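Local coordinates for B-agarase (PDB 4BQ2), which hydrolyses agarose from its chain ends, acting as a family 50 exo-beta-agarase, at residues Ile267-Asp275 with Asp689-His697; Leu598-Met609 with Tyr620-Lys630. One frame throughout, in Å; residues are numbered along the deposited sequence.

Interaction 1: Ile267-Asp275 with Asp689-His697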
loop_
_atom_site.group_PDB
_atom_site.type_symbol
_atom_site.label_atom_id
_atom_site.label_comp_id
_atom_site.label_asym_id
_atom_site.label_seq_id
_atom_site.Cartn_x
_atom_site.Cartn_y
_atom_site.Cartn_z
ATOM N N ILE A 267 -3.097 22.571 19.836
ATOM C CA ILE A 267 -2.711 22.693 21.220
ATOM C C ILE A 267 -1.249 23.130 21.227
ATOM O O ILE A 267 -0.378 22.424 20.725
ATOM C CB ILE A 267 -2.934 21.402 22.016
ATOM C CG1 ILE A 267 -4.406 20.973 21.935
ATOM C CG2 ILE A 267 -2.467 21.588 23.451
ATOM C CD1 ILE A 267 -4.719 19.625 22.558
ATOM N N ASN A 268 -1.041 24.337 21.745
ATOM C CA ASN A 268 0.218 25.077 21.680
ATOM C C ASN A 268 1.027 24.829 20.408
ATOM O O ASN A 268 2.133 24.311 20.439
ATOM C CB ASN A 268 1.031 24.851 22.965
ATOM C CG ASN A 268 0.297 25.345 24.210
ATOM O OD1 ASN A 268 0.205 24.633 25.207
ATOM N ND2 ASN A 268 -0.254 26.560 24.143
ATOM N N GLY A 269 0.435 25.184 19.277
ATOM C CA GLY A 269 1.155 25.174 18.021
ATOM C C GLY A 269 1.208 23.822 17.318
ATOM O O GLY A 269 1.807 23.717 16.247
ATOM N N LYS A 270 0.580 22.801 17.905
ATOM C CA LYS A 270 0.542 21.459 17.291
ATOM C C LYS A 270 -0.882 20.955 17.151
ATOM O O LYS A 270 -1.645 20.918 18.131
ATOM C CB LYS A 270 1.312 20.467 18.149
ATOM C CG LYS A 270 2.774 20.835 18.311
ATOM C CD LYS A 270 3.500 19.840 19.174
ATOM C CE LYS A 270 4.963 20.238 19.316
ATOM N NZ LYS A 270 5.626 19.290 20.250
ATOM N N TRP A 271 -1.231 20.525 15.947
ATOM C CA TRP A 271 -2.543 19.962 15.736
ATOM C C TRP A 271 -2.731 18.661 16.496
ATOM O O TRP A 271 -1.839 17.808 16.507
ATOM C CB TRP A 271 -2.774 19.713 14.250
ATOM C CG TRP A 271 -3.213 20.962 13.528
ATOM C CD1 TRP A 271 -2.469 21.729 12.663
ATOM C CD2 TRP A 271 -4.498 21.580 13.615
ATOM N NE1 TRP A 271 -3.226 22.794 12.209
ATOM C CE2 TRP A 271 -4.473 22.723 12.780
ATOM C CE3 TRP A 271 -5.683 21.275 14.329
ATOM C CZ2 TRP A 271 -5.595 23.545 12.598
ATOM C CZ3 TRP A 271 -6.777 22.112 14.177
ATOM C CH2 TRP A 271 -6.736 23.226 13.302
ATOM N N MET A 272 -3.903 18.540 17.127
ATOM C CA MET A 272 -4.275 17.374 17.909
ATOM C C MET A 272 -5.727 17.000 17.667
ATOM O O MET A 272 -6.541 17.793 17.156
ATOM C CB MET A 272 -4.064 17.631 19.424
ATOM C CG MET A 272 -2.598 17.735 19.864
ATOM S SD MET A 272 -1.693 16.194 19.606
ATOM C CE MET A 272 -2.053 15.284 21.105
ATOM N N LEU A 273 -6.049 15.770 18.029
ATOM C CA LEU A 273 -7.447 15.440 18.256
ATOM C C LEU A 273 -7.788 15.753 19.698
ATOM O O LEU A 273 -6.901 15.885 20.545
ATOM C CB LEU A 273 -7.754 13.983 17.886
ATOM C CG LEU A 273 -7.659 13.670 16.355
ATOM C CD1 LEU A 273 -7.341 12.197 16.055
ATOM C CD2 LEU A 273 -8.907 14.093 15.608
ATOM N N VAL A 274 -9.081 15.826 19.990
ATOM C CA VAL A 274 -9.535 15.947 21.367
ATOM C C VAL A 274 -10.626 14.904 21.503
ATOM O O VAL A 274 -11.511 14.824 20.650
ATOM C CB VAL A 274 -10.108 17.357 21.626
ATOM C CG1 VAL A 274 -10.778 17.450 22.995
ATOM C CG2 VAL A 274 -9.025 18.409 21.467
ATOM N N ASP A 275 -10.595 14.139 22.585
ATOM C CA ASP A 275 -11.556 13.069 22.742
ATOM C C ASP A 275 -12.958 13.575 23.224
ATOM O O ASP A 275 -13.116 14.744 23.544
ATOM C CB ASP A 275 -10.928 11.911 23.540
ATOM C CG ASP A 275 -10.993 12.092 25.068
ATOM O OD1 ASP A 275 -11.670 13.018 25.572
ATOM O OD2 ASP A 275 -10.350 11.272 25.759
ATOM N N ASP A 689 6.911 14.253 15.453
ATOM C CA ASP A 689 7.587 15.544 15.278
ATOM C C ASP A 689 6.925 16.547 14.309
ATOM O O ASP A 689 7.384 17.680 14.218
ATOM C CB ASP A 689 9.041 15.337 14.797
ATOM C CG ASP A 689 9.926 14.658 15.843
ATOM O OD1 ASP A 689 9.488 14.499 16.990
ATOM O OD2 ASP A 689 11.060 14.263 15.497
ATOM N N ASN A 690 5.959 16.104 13.505
ATOM C CA ASN A 690 5.353 16.982 12.524
ATOM C C ASN A 690 4.087 17.602 13.163
ATOM O O ASN A 690 3.173 16.876 13.532
ATOM C CB ASN A 690 5.043 16.208 11.228
ATOM C CG ASN A 690 4.537 17.120 10.132
ATOM O OD1 ASN A 690 3.597 17.879 10.367
ATOM N ND2 ASN A 690 5.169 17.086 8.945
ATOM N N PRO A 691 4.052 18.937 13.326
ATOM C CA PRO A 691 2.947 19.573 14.055
ATOM C C PRO A 691 1.581 19.474 13.363
ATOM O O PRO A 691 0.572 19.766 13.996
ATOM C CB PRO A 691 3.395 21.044 14.169
ATOM C CG PRO A 691 4.397 21.242 13.089
ATOM C CD PRO A 691 5.063 19.910 12.867
ATOM N N TYR A 692 1.547 19.094 12.083
ATOM C CA TYR A 692 0.296 18.938 11.341
ATOM C C TYR A 692 -0.401 17.588 11.513
ATOM O O TYR A 692 -1.590 17.474 11.215
ATOM C CB TYR A 692 0.509 19.298 9.859
ATOM C CG TYR A 692 1.022 20.725 9.816
ATOM C CD1 TYR A 692 0.156 21.779 10.082
ATOM C CD2 TYR A 692 2.396 21.006 9.643
ATOM C CE1 TYR A 692 0.613 23.099 10.120
ATOM C CE2 TYR A 692 2.868 22.334 9.669
ATOM C CZ TYR A 692 1.967 23.360 9.925
ATOM O OH TYR A 692 2.380 24.665 9.956
ATOM N N PHE A 693 0.312 16.576 12.008
ATOM C CA PHE A 693 -0.295 15.232 12.084
ATOM C C PHE A 693 -0.927 14.949 13.405
ATOM O O PHE A 693 -0.321 15.194 14.439
ATOM C CB PHE A 693 0.726 14.135 11.690
ATOM C CG PHE A 693 0.905 14.063 10.218
ATOM C CD1 PHE A 693 0.017 13.324 9.439
ATOM C CD2 PHE A 693 1.908 14.786 9.591
ATOM C CE1 PHE A 693 0.138 13.276 8.056
ATOM C CE2 PHE A 693 2.048 14.733 8.204
ATOM C CZ PHE A 693 1.160 13.984 7.434
ATOM N N VAL A 694 -2.167 14.478 13.357
ATOM C CA VAL A 694 -2.859 14.010 14.557
ATOM C C VAL A 694 -2.890 12.499 14.783
ATOM O O VAL A 694 -3.520 12.024 15.741
ATOM C CB VAL A 694 -4.285 14.574 14.664
ATOM C CG1 VAL A 694 -4.234 16.109 14.493
ATOM C CG2 VAL A 694 -5.222 13.913 13.627
ATOM N N GLY A 695 -2.196 11.759 13.930
ATOM C CA GLY A 695 -2.087 10.304 14.099
ATOM C C GLY A 695 -1.509 9.601 12.876
ATOM O O GLY A 695 -1.265 10.211 11.837
ATOM N N ALA A 696 -1.338 8.293 12.999
ATOM C CA ALA A 696 -0.801 7.454 11.911
ATOM C C ALA A 696 -1.237 6.013 12.151
ATOM O O ALA A 696 -1.047 5.485 13.249
ATOM C CB ALA A 696 0.721 7.518 11.912
ATOM N N HIS A 697 -1.796 5.393 11.123
ATOM C CA HIS A 697 -2.215 3.992 11.175
ATOM C C HIS A 697 -1.291 3.146 10.279
ATOM O O HIS A 697 -0.900 3.542 9.177
ATOM C CB HIS A 697 -3.677 3.828 10.719
ATOM C CG HIS A 697 -4.685 4.376 11.687
ATOM N ND1 HIS A 697 -5.756 5.155 11.290
ATOM C CD2 HIS A 697 -4.783 4.257 13.038
ATOM C CE1 HIS A 697 -6.478 5.476 12.354
ATOM N NE2 HIS A 697 -5.900 4.954 13.428
#
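W271 hangs on P691 through its backbone: W271 N donates to P691 O at 2.8 Å. The indole is set with CG beside the backbone N (chi1 -82°), which brings its CD1 edge against the tyrosine; W271 CD1 and Y692 CD1 are 3.7 Å apart. The two rings meet rim to rim, neither over the other's face, while W271 NE1 is taken by D645. Further along, V694 forks between two residues: its CG1 sits 3.9 Å from W271 CB and also rests on that residue's carbonyl, and its CG2 meets L273 CD1 at 3.7 Å, those two side chains crossing nearly at a right angle. P691 CB leans on G269 O at 3.7 Å. An Asx turn shapes N690-Y692, with N690 OD1 accepting from Y692 N at 2.9 Å in the carbonyl plane. R746 bonds to both W271 O and N690 O, tying the C-terminal helix to both sides. Strands 270-274 and 693-697 lie 61° apart in direction, and strand 280-287 pairs with both. The hairpin 263-274, with its type I' turn at I267-K270, packs against the start of strand 693-699, consistent with the N-terminal end of a TIM barrel.

Interaction 2: Leu598-Met609 with Tyr620-Lys630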
loop_
_atom_site.group_PDB
_atom_site.type_symbol
_atom_site.label_atom_id
_atom_site.label_comp_id
_atom_site.label_asym_id
_atom_site.label_seq_id
_atom_site.Cartn_x
_atom_site.Cartn_y
_atom_site.Cartn_z
ATOM N N LEU A 598 -16.191 13.605 12.538
ATOM C CA LEU A 598 -15.153 14.130 11.631
ATOM C C LEU A 598 -15.136 13.373 10.322
ATOM O O LEU A 598 -15.262 12.121 10.298
ATOM C CB LEU A 598 -13.775 13.986 12.276
ATOM C CG LEU A 598 -13.605 14.738 13.581
ATOM C CD1 LEU A 598 -12.291 14.327 14.234
ATOM C CD2 LEU A 598 -13.637 16.226 13.264
ATOM N N TYR A 599 -15.014 14.115 9.224
ATOM C CA TYR A 599 -14.876 13.483 7.935
ATOM C C TYR A 599 -13.384 13.527 7.621
ATOM O O TYR A 599 -12.761 14.581 7.667
ATOM C CB TYR A 599 -15.714 14.209 6.854
ATOM C CG TYR A 599 -15.267 13.944 5.432
ATOM C CD1 TYR A 599 -15.047 12.638 4.972
ATOM C CD2 TYR A 599 -15.116 14.997 4.530
ATOM C CE1 TYR A 599 -14.635 12.395 3.677
ATOM C CE2 TYR A 599 -14.703 14.784 3.231
ATOM C CZ TYR A 599 -14.450 13.485 2.810
ATOM O OH TYR A 599 -14.058 13.282 1.518
ATOM N N LEU A 600 -12.821 12.383 7.277
ATOM C CA LEU A 600 -11.367 12.230 7.238
ATOM C C LEU A 600 -10.762 12.149 5.836
ATOM O O LEU A 600 -9.634 11.677 5.677
ATOM C CB LEU A 600 -10.961 11.002 8.065
ATOM C CG LEU A 600 -11.495 10.954 9.508
ATOM C CD1 LEU A 600 -11.236 9.557 10.053
ATOM C CD2 LEU A 600 -10.862 12.034 10.408
ATOM N N GLY A 601 -11.479 12.591 4.809
ATOM C CA GLY A 601 -10.836 12.647 3.473
ATOM C C GLY A 601 -10.789 11.311 2.734
ATOM O O GLY A 601 -11.584 10.428 3.034
ATOM N N ALA A 602 -9.843 11.154 1.796
ATOM C CA ALA A 602 -9.923 10.083 0.808
ATOM C C ALA A 602 -8.621 9.313 0.678
ATOM O O ALA A 602 -8.448 8.522 -0.277
ATOM C CB ALA A 602 -10.372 10.643 -0.557
ATOM N N ARG A 603 -7.719 9.535 1.646
ATOM C CA ARG A 603 -6.472 8.760 1.753
ATOM C C ARG A 603 -5.596 8.848 0.489
ATOM O O ARG A 603 -5.541 7.905 -0.343
ATOM C CB ARG A 603 -6.799 7.293 2.142
ATOM C CG ARG A 603 -7.813 7.241 3.296
ATOM C CD ARG A 603 -8.444 5.842 3.469
ATOM N NE ARG A 603 -7.448 4.806 3.770
ATOM C CZ ARG A 603 -6.891 4.611 4.979
ATOM N NH1 ARG A 603 -7.214 5.375 6.034
ATOM N NH2 ARG A 603 -6.024 3.621 5.144
ATOM N N PHE A 604 -4.875 9.956 0.376
ATOM C CA PHE A 604 -4.070 10.228 -0.832
ATOM C C PHE A 604 -2.759 9.455 -0.784
ATOM O O PHE A 604 -1.994 9.569 0.191
ATOM C CB PHE A 604 -3.692 11.720 -0.899
ATOM C CG PHE A 604 -4.851 12.664 -1.006
ATOM C CD1 PHE A 604 -5.817 12.506 -1.995
ATOM C CD2 PHE A 604 -4.935 13.767 -0.155
ATOM C CE1 PHE A 604 -6.859 13.412 -2.122
ATOM C CE2 PHE A 604 -5.970 14.677 -0.274
ATOM C CZ PHE A 604 -6.927 14.508 -1.274
ATOM N N PRO A 605 -2.464 8.679 -1.834
ATOM C CA PRO A 605 -1.133 8.071 -1.934
ATOM C C PRO A 605 -0.157 9.037 -2.592
ATOM O O PRO A 605 -0.579 10.093 -3.118
ATOM C CB PRO A 605 -1.366 6.877 -2.862
ATOM C CG PRO A 605 -2.524 7.282 -3.736
ATOM C CD PRO A 605 -3.300 8.397 -3.016
ATOM N N ASP A 606 1.124 8.694 -2.603
ATOM C CA ASP A 606 2.100 9.562 -3.274
ATOM C C ASP A 606 1.912 9.693 -4.788
ATOM O O ASP A 606 2.301 10.680 -5.386
ATOM C CB ASP A 606 3.527 9.201 -2.866
ATOM C CG ASP A 606 4.020 7.918 -3.476
ATOM O OD1 ASP A 606 3.225 7.061 -3.919
ATOM O OD2 ASP A 606 5.254 7.772 -3.515
ATOM N N TRP A 607 1.265 8.715 -5.401
ATOM C CA TRP A 607 0.994 8.760 -6.838
ATOM C C TRP A 607 -0.367 9.366 -7.154
ATOM O O TRP A 607 -0.850 9.316 -8.297
ATOM C CB TRP A 607 1.169 7.343 -7.450
ATOM C CG TRP A 607 0.474 6.237 -6.666
ATOM C CD1 TRP A 607 1.031 5.443 -5.704
ATOM C CD2 TRP A 607 -0.905 5.820 -6.788
ATOM N NE1 TRP A 607 0.091 4.563 -5.224
ATOM C CE2 TRP A 607 -1.101 4.768 -5.871
ATOM C CE3 TRP A 607 -1.983 6.236 -7.587
ATOM C CZ2 TRP A 607 -2.343 4.111 -5.714
ATOM C CZ3 TRP A 607 -3.244 5.574 -7.441
ATOM C CH2 TRP A 607 -3.396 4.516 -6.498
ATOM N N GLY A 608 -1.020 9.939 -6.147
ATOM C CA GLY A 608 -2.332 10.482 -6.371
ATOM C C GLY A 608 -2.632 11.693 -5.516
ATOM O O GLY A 608 -3.734 11.808 -4.960
ATOM N N MET A 609 -1.673 12.605 -5.378
ATOM C CA MET A 609 -1.983 13.820 -4.612
ATOM C C MET A 609 -1.568 15.156 -5.290
ATOM O O MET A 609 -0.851 15.969 -4.670
ATOM C CB MET A 609 -1.393 13.723 -3.202
ATOM C CG MET A 609 0.101 13.392 -3.173
ATOM S SD MET A 609 0.732 13.134 -1.492
ATOM C CE MET A 609 0.838 14.804 -0.821
ATOM N N TYR A 620 -12.934 20.790 2.614
ATOM C CA TYR A 620 -14.112 20.053 3.055
ATOM C C TYR A 620 -13.875 19.022 4.159
ATOM O O TYR A 620 -14.745 18.803 4.998
ATOM C CB TYR A 620 -14.797 19.362 1.866
ATOM C CG TYR A 620 -15.422 20.335 0.881
ATOM C CD1 TYR A 620 -16.650 20.942 1.150
ATOM C CD2 TYR A 620 -14.788 20.640 -0.306
ATOM C CE1 TYR A 620 -17.225 21.835 0.262
ATOM C CE2 TYR A 620 -15.350 21.538 -1.197
ATOM C CZ TYR A 620 -16.568 22.119 -0.898
ATOM O OH TYR A 620 -17.138 22.976 -1.794
ATOM N N ALA A 621 -12.723 18.356 4.135
ATOM C CA ALA A 621 -12.395 17.368 5.163
ATOM C C ALA A 621 -12.021 18.058 6.464
ATOM O O ALA A 621 -11.330 19.090 6.451
ATOM C CB ALA A 621 -11.256 16.492 4.696
ATOM N N ASP A 622 -12.496 17.505 7.584
ATOM C CA ASP A 622 -12.057 17.952 8.915
ATOM C C ASP A 622 -10.581 17.649 9.097
ATOM O O ASP A 622 -9.858 18.416 9.704
ATOM C CB ASP A 622 -12.876 17.259 9.999
ATOM C CG ASP A 622 -14.367 17.614 9.918
ATOM O OD1 ASP A 622 -14.730 18.749 10.273
ATOM O OD2 ASP A 622 -15.165 16.789 9.449
ATOM N N VAL A 623 -10.150 16.501 8.574
ATOM C CA VAL A 623 -8.768 16.046 8.712
ATOM C C VAL A 623 -8.379 15.486 7.316
ATOM O O VAL A 623 -9.129 14.680 6.758
ATOM C CB VAL A 623 -8.640 14.916 9.762
ATOM C CG1 VAL A 623 -7.196 14.453 9.862
ATOM C CG2 VAL A 623 -9.089 15.367 11.144
ATOM N N VAL A 624 -7.244 15.921 6.755
ATOM C CA VAL A 624 -6.795 15.440 5.445
ATOM C C VAL A 624 -5.957 14.168 5.618
ATOM O O VAL A 624 -4.985 14.154 6.408
ATOM C CB VAL A 624 -5.967 16.517 4.695
ATOM C CG1 VAL A 624 -5.617 16.014 3.302
ATOM C CG2 VAL A 624 -6.777 17.819 4.565
ATOM N N SER A 625 -6.305 13.094 4.901
ATOM C CA SER A 625 -5.573 11.805 5.076
ATOM C C SER A 625 -4.660 11.502 3.909
ATOM O O SER A 625 -5.026 11.732 2.737
ATOM C CB SER A 625 -6.539 10.629 5.250
ATOM O OG SER A 625 -7.582 10.743 4.319
ATOM N N TYR A 626 -3.489 10.977 4.243
ATOM C CA TYR A 626 -2.470 10.575 3.266
ATOM C C TYR A 626 -1.988 9.170 3.650
ATOM O O TYR A 626 -1.800 8.872 4.838
ATOM C CB TYR A 626 -1.247 11.499 3.326
ATOM C CG TYR A 626 -1.541 13.004 3.235
ATOM C CD1 TYR A 626 -1.629 13.646 1.991
ATOM C CD2 TYR A 626 -1.749 13.767 4.391
ATOM C CE1 TYR A 626 -1.898 15.024 1.892
ATOM C CE2 TYR A 626 -2.017 15.146 4.313
ATOM C CZ TYR A 626 -2.095 15.760 3.064
ATOM O OH TYR A 626 -2.362 17.114 2.981
ATOM N N ASN A 627 -1.754 8.335 2.647
ATOM C CA ASN A 627 -1.065 7.034 2.839
ATOM C C ASN A 627 0.376 7.277 2.359
ATOM O O ASN A 627 0.556 7.708 1.233
ATOM C CB ASN A 627 -1.715 5.964 1.943
ATOM C CG ASN A 627 -3.124 5.631 2.377
ATOM O OD1 ASN A 627 -3.540 6.029 3.465
ATOM N ND2 ASN A 627 -3.875 4.942 1.525
ATOM N N SER A 628 1.378 7.010 3.192
ATOM C CA SER A 628 2.751 7.343 2.825
ATOM C C SER A 628 3.688 6.209 3.220
ATOM O O SER A 628 4.105 6.077 4.395
ATOM C CB SER A 628 3.200 8.697 3.434
ATOM O OG SER A 628 4.503 9.083 2.949
ATOM N N TYR A 629 3.986 5.363 2.240
ATOM C CA TYR A 629 4.868 4.248 2.470
ATOM C C TYR A 629 6.300 4.673 2.167
ATOM O O TYR A 629 6.795 4.491 1.061
ATOM C CB TYR A 629 4.448 3.088 1.581
ATOM C CG TYR A 629 3.100 2.460 1.953
ATOM C CD1 TYR A 629 3.019 1.508 2.967
ATOM C CD2 TYR A 629 1.959 2.749 1.233
ATOM C CE1 TYR A 629 1.807 0.905 3.290
ATOM C CE2 TYR A 629 0.732 2.161 1.557
ATOM C CZ TYR A 629 0.677 1.222 2.579
ATOM O OH TYR A 629 -0.535 0.592 2.891
ATOM N N LYS A 630 6.957 5.190 3.187
ATOM C CA LYS A 630 8.316 5.710 3.104
ATOM C C LYS A 630 8.920 5.378 4.465
ATOM O O LYS A 630 8.239 4.806 5.328
ATOM C CB LYS A 630 8.293 7.259 2.923
ATOM C CG LYS A 630 7.476 7.776 1.746
ATOM C CD LYS A 630 8.085 7.396 0.384
ATOM C CE LYS A 630 7.114 7.803 -0.711
ATOM N NZ LYS A 630 7.212 6.992 -1.951
HETATM O O HOH W 1 -7.611 12.953 1.961
HETATM O O HOH W 2 1.462 6.183 -1.258
#
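A single backbone bridge pairs F604 with Y626: F604 N donates to S625 O at 3.0 Å and N627 N to F604 O at 2.8 Å, a parallel pattern. Next to it, S625 OG is gripped from two sides. With OG between its own backbone N and carbonyl carbon (chi1 44°), it donates to L600 O at 2.6 Å and accepts from R603 N at 2.9 Å, pinning the bend at G601-A602 to the strand; water 1 adds a bridge from A602 N to S625 O. At the other end Y599 N points almost straight (175°) at D622 OD2, 2.7 Å away on the anti lone pair. The apolar side is built round F604, whose ring edge receives V624 CG1 at 3.8 Å and Y626 CE1, while M609 CE packs on Y626 CE1, its SD beside the ring in an oblique Met-aromatic contact. R603 bends at chi3, and N627 OD1 lies over one face of its guanidinium, offset toward the rim. Both polar ends are held from outside: R603 by N490 and E652, N627 by E491. A salt bridge, K630 NZ to D606 OD2 at 2.6 Å, closes the far end. Strand 598-599, helix 611-620 and strand 624-627 are consistent with a beta-alpha-beta unit of a TIM barrel, and the R603-N627 cluster gathers carboxylates at the C-terminal strand ends, where glycosidases of this fold carry their active site.

Following the chain from the N terminus, the hairpin 263-274 comes first of these elements. Interaction 1 is not completed until 689-697, with 413 residues between D275 and D689, so it closes a very long loop. Interaction 2 falls within that span and closes a short one, ten residues that are almost entirely helix 611-620. The contacts are therefore nested, not crossed. Strand 624-627 is followed by 648-652 and 693-699, which lie beside one another in the same sheet, with 280-287 and the hairpin beyond. The two contacts also touch directly: L273 CD2 meets L598 CD1 at 3.7 Å, joining the hairpin to strand 598-599, and V694 packs on V623 and F693 on Y626.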